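Local coordinates for protein uncharacterized peptidase Lmo0363 (Listeria monocytogenes, PDB 3L4E) that is an uncharacterised member of the peptidase S51 family and probably acts as a serine-type peptidase, similar to peptidase E, at residues S9-V14 with K51-L56; P16-T19 with N24-G27. All coordinates share one frame; numbering follows the deposited sequence.

Contact 1 of 2, residues S9-V14 with K51-L56; sequences SSFKDV and KALESL
Phe11, in a short 3-10 segment after strand 4-8, meets Ala52 and Leu53 in the last turns of helix 44-55. Two i to i+3 backbone bonds, Asp13 N to Ser10 O and Val14 N to Phe11 O, shape the segment. Val14 then takes the N-cap position of helix 15-21. On helix 44-55, Ser55 N bonds Lys51 O, the i to i+4 pattern, and Leu56 N bonds Leu53 O, an i to i+3 step. The contact between the segments is apolar and rests on the Phe11 ring. The bond from CA to CB of Phe11 points toward the helix, and CG anti to the backbone N (chi1 -175°) carries the ring on to Ala52 and Leu53. Phe11 CE2 lies 4.0 Å from Ala52 CB, and that methyl sits at the ring edge, near the ring plane. Phe11 CE2 is also 3.7 Å from Leu53 CD2, which meets the ring obliquely. The Phe11 and Leu53 side chains cross at about a right angle.

The loop follows the first strand of the central mixed sheet and borders the probable active site. Ser9 O bonds Ser120 OG and Ser9 OG bonds His161 N; Ser120 and His161 are assigned by similarity to the charge relay system. Phe11 N donates to Glu119 OE1.

Lys12 turns its end away from helix 44-55, and its NZ forms a salt bridge with Asp13 OD1 (2.9 Å).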
ATOM      1  N   SER A   9       3.656  -0.677  -7.510  1.00 15.74           N
ATOM      2  CA  SER A   9       2.720  -1.674  -8.037  1.00 17.51           C
ATOM      3  C   SER A   9       3.128  -3.074  -7.604  1.00 17.58           C
ATOM      4  O   SER A   9       2.301  -3.985  -7.531  1.00 21.49           O
ATOM      5  CB  SER A   9       2.698  -1.646  -9.567  1.00 19.14           C
ATOM      6  OG  SER A   9       2.387  -0.370 -10.079  1.00 23.99           O
ATOM      7  N   SER A  10       4.420  -3.240  -7.337  1.00 19.09           N
ATOM      8  CA  SER A  10       5.010  -4.556  -7.148  1.00 20.03           C
ATOM      9  C   SER A  10       6.331  -4.389  -6.423  1.00 17.33           C
ATOM     10  O   SER A  10       7.349  -4.093  -7.044  1.00 17.56           O
ATOM     11  CB  SER A  10       5.230  -5.224  -8.510  1.00 20.56           C
ATOM     12  OG  SER A  10       5.929  -6.453  -8.390  1.00 25.09           O
ATOM     13  N   PHE A  11       6.315  -4.543  -5.101  1.00 15.06           N
ATOM     14  CA  PHE A  11       7.503  -4.234  -4.320  1.00 15.70           C
ATOM     15  C   PHE A  11       8.704  -5.050  -4.798  1.00 15.84           C
ATOM     16  O   PHE A  11       9.810  -4.534  -4.889  1.00 14.99           O
ATOM     17  CB  PHE A  11       7.260  -4.413  -2.811  1.00 14.15           C
ATOM     18  CG  PHE A  11       8.434  -3.991  -1.959  1.00 13.75           C
ATOM     19  CD1 PHE A  11       8.660  -2.651  -1.698  1.00 13.87           C
ATOM     20  CD2 PHE A  11       9.323  -4.929  -1.451  1.00 15.21           C
ATOM     21  CE1 PHE A  11       9.748  -2.238  -0.936  1.00 15.50           C
ATOM     22  CE2 PHE A  11      10.417  -4.534  -0.681  1.00 17.72           C
ATOM     23  CZ  PHE A  11      10.634  -3.184  -0.424  1.00 13.22           C
ATOM     24  N   LYS A  12       8.474  -6.315  -5.133  1.00 18.74           N
ATOM     25  CA  LYS A  12       9.576  -7.183  -5.516  1.00 18.22           C
ATOM     26  C   LYS A  12      10.253  -6.722  -6.808  1.00 17.43           C
ATOM     27  O   LYS A  12      11.380  -7.118  -7.086  1.00 22.00           O
ATOM     28  CB  LYS A  12       9.124  -8.649  -5.609  1.00 23.33           C
ATOM     29  CG  LYS A  12       8.104  -8.950  -6.690  1.00 28.95           C
ATOM     30  CD  LYS A  12       8.759  -9.260  -8.018  1.00 33.37           C
ATOM     31  CE  LYS A  12       7.743  -9.781  -9.029  1.00 33.42           C
ATOM     32  NZ  LYS A  12       8.393 -10.195 -10.310  1.00 33.54           N
ATOM     33  N   ASP A  13       9.575  -5.876  -7.579  1.00 19.05           N
ATOM     34  CA  ASP A  13      10.119  -5.396  -8.851  1.00 20.71           C
ATOM     35  C   ASP A  13      10.914  -4.102  -8.694  1.00 19.30           C
ATOM     36  O   ASP A  13      11.601  -3.677  -9.628  1.00 21.13           O
ATOM     37  CB  ASP A  13       9.001  -5.179  -9.876  1.00 24.28           C
ATOM     38  CG  ASP A  13       8.513  -6.473 -10.501  1.00 30.80           C
ATOM     39  OD1 ASP A  13       9.268  -7.469 -10.510  1.00 31.30           O
ATOM     40  OD2 ASP A  13       7.373  -6.480 -11.006  1.00 37.31           O
ATOM     41  N   VAL A  14      10.837  -3.475  -7.520  1.00 16.97           N
ATOM     42  CA  VAL A  14      11.506  -2.181  -7.326  1.00 15.56           C
ATOM     43  C   VAL A  14      12.329  -2.100  -6.040  1.00 16.31           C
ATOM     44  O   VAL A  14      12.524  -1.013  -5.481  1.00 15.24           O
ATOM     45  CB  VAL A  14      10.501  -1.003  -7.347  1.00 15.17           C
ATOM     46  CG1 VAL A  14       9.828  -0.883  -8.710  1.00 18.16           C
ATOM     47  CG2 VAL A  14       9.444  -1.165  -6.249  1.00 16.95           C
ATOM     48  N   LYS A  51       9.892 -11.751   1.506  1.00 14.43           N
ATOM     49  CA  LYS A  51      11.260 -12.228   1.345  1.00 16.74           C
ATOM     50  C   LYS A  51      12.191 -11.109   0.879  1.00 17.33           C
ATOM     51  O   LYS A  51      13.372 -11.075   1.250  1.00 19.85           O
ATOM     52  CB  LYS A  51      11.290 -13.410   0.382  1.00 19.94           C
ATOM     53  CG  LYS A  51      10.628 -14.661   0.932  1.00 24.18           C
ATOM     54  CD  LYS A  51      10.416 -15.692  -0.175  1.00 30.40           C
ATOM     55  CE  LYS A  51       9.692 -16.934   0.334  1.00 37.76           C
ATOM     56  NZ  LYS A  51       9.368 -17.880  -0.779  1.00 39.42           N
ATOM     57  N   ALA A  52      11.667 -10.184   0.076  1.00 16.26           N
ATOM     58  CA  ALA A  52      12.473  -9.051  -0.378  1.00 16.78           C
ATOM     59  C   ALA A  52      12.853  -8.170   0.804  1.00 17.58           C
ATOM     60  O   ALA A  52      14.015  -7.768   0.940  1.00 16.82           O
ATOM     61  CB  ALA A  52      11.737  -8.240  -1.450  1.00 15.64           C
ATOM     62  N   LEU A  53      11.876  -7.867   1.657  1.00 15.78           N
ATOM     63  CA  LEU A  53      12.152  -7.102   2.871  1.00 17.30           C
ATOM     64  C   LEU A  53      13.222  -7.811   3.708  1.00 19.27           C
ATOM     65  O   LEU A  53      14.178  -7.183   4.179  1.00 17.90           O
ATOM     66  CB  LEU A  53      10.881  -6.900   3.695  1.00 17.02           C
ATOM     67  CG  LEU A  53       9.790  -6.006   3.088  1.00 15.38           C
ATOM     68  CD1 LEU A  53       8.478  -6.192   3.855  1.00 16.85           C
ATOM     69  CD2 LEU A  53      10.190  -4.528   3.062  1.00 17.07           C
ATOM     70  N   GLU A  54      13.063  -9.119   3.890  1.00 18.03           N
ATOM     71  CA  GLU A  54      13.993  -9.883   4.718  1.00 17.90           C
ATOM     72  C   GLU A  54      15.398  -9.885   4.122  1.00 20.36           C
ATOM     73  O   GLU A  54      16.391  -9.886   4.855  1.00 25.36           O
ATOM     74  CB  GLU A  54      13.468 -11.301   4.950  1.00 20.25           C
ATOM     75  CG  GLU A  54      12.278 -11.330   5.909  1.00 22.17           C
ATOM     76  CD  GLU A  54      11.581 -12.665   5.973  1.00 30.54           C
ATOM     77  OE1 GLU A  54      11.887 -13.537   5.140  1.00 31.24           O
ATOM     78  OE2 GLU A  54      10.715 -12.838   6.856  1.00 31.24           O
ATOM     79  N   SER A  55      15.482  -9.855   2.796  1.00 21.02           N
ATOM     80  CA  SER A  55      16.786  -9.833   2.129  1.00 21.22           C
ATOM     81  C   SER A  55      17.519  -8.519   2.367  1.00 25.82           C
ATOM     82  O   SER A  55      18.719  -8.424   2.104  1.00 28.03           O
ATOM     83  CB  SER A  55      16.647 -10.075   0.626  1.00 21.90           C
ATOM     84  OG  SER A  55      16.250  -8.881  -0.043  1.00 22.90           O
ATOM     85  N   LEU A  56      16.802  -7.508   2.856  1.00 22.67           N
ATOM     86  CA  LEU A  56      17.396  -6.203   3.131  1.00 18.54           C
ATOM     87  C   LEU A  56      17.820  -6.095   4.591  1.00 18.81           C
ATOM     88  O   LEU A  56      18.342  -5.067   5.028  1.00 20.50           O
ATOM     89  CB  LEU A  56      16.394  -5.088   2.814  1.00 16.18           C
ATOM     90  CG  LEU A  56      15.912  -5.007   1.370  1.00 18.68           C
ATOM     91  CD1 LEU A  56      14.956  -3.829   1.248  1.00 18.41           C
ATOM     92  CD2 LEU A  56      17.095  -4.891   0.405  1.00 19.75           C
TER

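Contact 2 of 2, residues P16-T19 with N24-G27; sequences PLFT and NLQG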
ATOM      1  N   PRO A  16      15.540  -2.145  -5.513  1.00 15.44           N
ATOM      2  CA  PRO A  16      16.620  -1.145  -5.521  1.00 15.95           C
ATOM      3  C   PRO A  16      16.124   0.297  -5.387  1.00 18.47           C
ATOM      4  O   PRO A  16      16.850   1.125  -4.853  1.00 19.69           O
ATOM      5  CB  PRO A  16      17.296  -1.355  -6.886  1.00 19.05           C
ATOM      6  CG  PRO A  16      16.983  -2.770  -7.248  1.00 18.99           C
ATOM      7  CD  PRO A  16      15.589  -3.014  -6.700  1.00 16.21           C
ATOM      8  N   LEU A  17      14.923   0.603  -5.866  1.00 16.38           N
ATOM      9  CA  LEU A  17      14.392   1.948  -5.672  1.00 15.55           C
ATOM     10  C   LEU A  17      14.107   2.182  -4.199  1.00 16.21           C
ATOM     11  O   LEU A  17      14.300   3.286  -3.690  1.00 15.93           O
ATOM     12  CB  LEU A  17      13.133   2.182  -6.510  1.00 16.30           C
ATOM     13  CG  LEU A  17      13.338   2.023  -8.021  1.00 16.87           C
ATOM     14  CD1 LEU A  17      12.061   2.396  -8.765  1.00 21.02           C
ATOM     15  CD2 LEU A  17      14.518   2.860  -8.526  1.00 19.72           C
ATOM     16  N   PHE A  18      13.654   1.138  -3.508  1.00 14.38           N
ATOM     17  CA  PHE A  18      13.438   1.262  -2.073  1.00 13.30           C
ATOM     18  C   PHE A  18      14.736   1.522  -1.301  1.00 12.82           C
ATOM     19  O   PHE A  18      14.767   2.373  -0.405  1.00 14.99           O
ATOM     20  CB  PHE A  18      12.709   0.055  -1.470  1.00 14.49           C
ATOM     21  CG  PHE A  18      12.410   0.227  -0.011  1.00 14.18           C
ATOM     22  CD1 PHE A  18      11.417   1.113   0.403  1.00 13.52           C
ATOM     23  CD2 PHE A  18      13.140  -0.458   0.947  1.00 16.56           C
ATOM     24  CE1 PHE A  18      11.159   1.301   1.742  1.00 15.80           C
ATOM     25  CE2 PHE A  18      12.885  -0.279   2.278  1.00 15.98           C
ATOM     26  CZ  PHE A  18      11.888   0.604   2.685  1.00 15.57           C
ATOM     27  N   THR A  19      15.802   0.793  -1.632  1.00 15.68           N
ATOM     28  CA  THR A  19      17.073   1.013  -0.951  1.00 18.68           C
ATOM     29  C   THR A  19      17.686   2.371  -1.304  1.00 16.09           C
ATOM     30  O   THR A  19      18.428   2.931  -0.514  1.00 20.00           O
ATOM     31  CB  THR A  19      18.089  -0.119  -1.213  1.00 17.53           C
ATOM     32  OG1 THR A  19      18.367  -0.204  -2.615  1.00 18.05           O
ATOM     33  CG2 THR A  19      17.537  -1.450  -0.740  1.00 16.55           C
ATOM     34  N   ASN A  24      20.236   2.489   5.839  1.00 32.15           N
ATOM     35  CA  ASN A  24      20.454   1.815   7.125  1.00 35.29           C
ATOM     36  C   ASN A  24      19.287   0.955   7.586  1.00 31.63           C
ATOM     37  O   ASN A  24      18.779   1.097   8.699  1.00 31.37           O
ATOM     38  CB  ASN A  24      20.836   2.821   8.209  1.00 37.56           C
ATOM     39  CG  ASN A  24      22.077   3.614   7.852  1.00 42.35           C
ATOM     40  OD1 ASN A  24      22.035   4.841   7.771  1.00 41.19           O
ATOM     41  ND2 ASN A  24      23.188   2.915   7.625  1.00 39.53           N
ATOM     42  N   LEU A  25      18.892   0.036   6.718  1.00 26.82           N
ATOM     43  CA  LEU A  25      17.737  -0.803   6.962  1.00 26.54           C
ATOM     44  C   LEU A  25      17.981  -1.942   7.943  1.00 26.25           C
ATOM     45  O   LEU A  25      17.044  -2.400   8.588  1.00 26.91           O
ATOM     46  CB  LEU A  25      17.247  -1.383   5.641  1.00 22.75           C
ATOM     47  CG  LEU A  25      16.760  -0.359   4.621  1.00 19.34           C
ATOM     48  CD1 LEU A  25      16.540  -1.057   3.290  1.00 18.67           C
ATOM     49  CD2 LEU A  25      15.487   0.322   5.113  1.00 21.32           C
ATOM     50  N   GLN A  26      19.230  -2.393   8.055  0.57 24.08           N
ATOM     51  CA  GLN A  26      19.546  -3.574   8.850  0.57 28.40           C
ATOM     52  C   GLN A  26      19.025  -3.482  10.280  0.57 27.18           C
ATOM     53  O   GLN A  26      19.362  -2.551  11.015  0.57 26.74           O
ATOM     54  CB  GLN A  26      21.057  -3.831   8.869  0.57 31.64           C
ATOM     55  CG  GLN A  26      21.463  -5.067   9.661  0.57 29.95           C
ATOM     56  CD  GLN A  26      21.134  -6.360   8.937  0.57 34.42           C
ATOM     57  OE1 GLN A  26      21.185  -6.425   7.708  0.57 43.01           O
ATOM     58  NE2 GLN A  26      20.805  -7.402   9.698  0.57 38.95           N
ATOM     59  N   GLY A  27      18.210  -4.460  10.668  1.00 26.66           N
ATOM     60  CA  GLY A  27      17.695  -4.536  12.022  1.00 25.17           C
ATOM     61  C   GLY A  27      16.431  -3.738  12.286  1.00 25.83           C
ATOM     62  O   GLY A  27      15.853  -3.844  13.369  1.00 27.25           O
TER
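Leu25 reaches back from the loop after helix 15-21 and sets both its methyls against Phe18. Leu25 CD1 and Leu25 CD2 each lie 3.9 Å from Phe18 CE2, so one corner of the ring meets the forked end of the leucine. CD1 approaches the ring obliquely. With CG anti to the backbone N (chi1 -176°), the Phe18 ring extends to meet Leu25. The backbones stay apart, with Thr19 CA and Leu25 CA 8.1 Å from each other.

This is the tight, buried part. The Phe18 ring also packs edge-to-face with Phe6 and touches Leu115 and Ile117 of the central sheet. The contact thus joins the first helix of the fold to the connection that leads into strand 29-33.

The other side is looser. Thr19 CG2 comes only to 4.2 Å from Leu25 CD1, crossing the leucine at about a right angle, and Thr19 is partly exposed. Toward solvent the loop is open at Asn24 and Gln26. Gly27 shares backbone hydrogen bonds with Gly57.

Methyl and ring carbons do all the touching, so the loop is held to the helix here by shape and burial of apolar surface, without directed polar bonds between the two segments.

How the contacts relate
Contact 2 is nested inside the chain loop that contact 1 closes, and their centres lie about 10 Å apart. The two meet directly: Phe11 and Phe18 pack edge-to-face, and Leu56 CD1 is 3.8 Å from Leu25 CD1. Leu56, just past helix 44-55, therefore bridges them. Both contacts are largely buried and apolar, and each places one phenylalanine against leucine methyls. Their settings differ. Contact 1 joins the loop after strand 4-8 to helix 44-55, near the residues assigned by similarity to the charge relay, and its loop carries an internal Lys12-Asp13 salt bridge. Contact 2 ties helix 15-21 to its following loop, farther from the chain centre and away from the annotated sites.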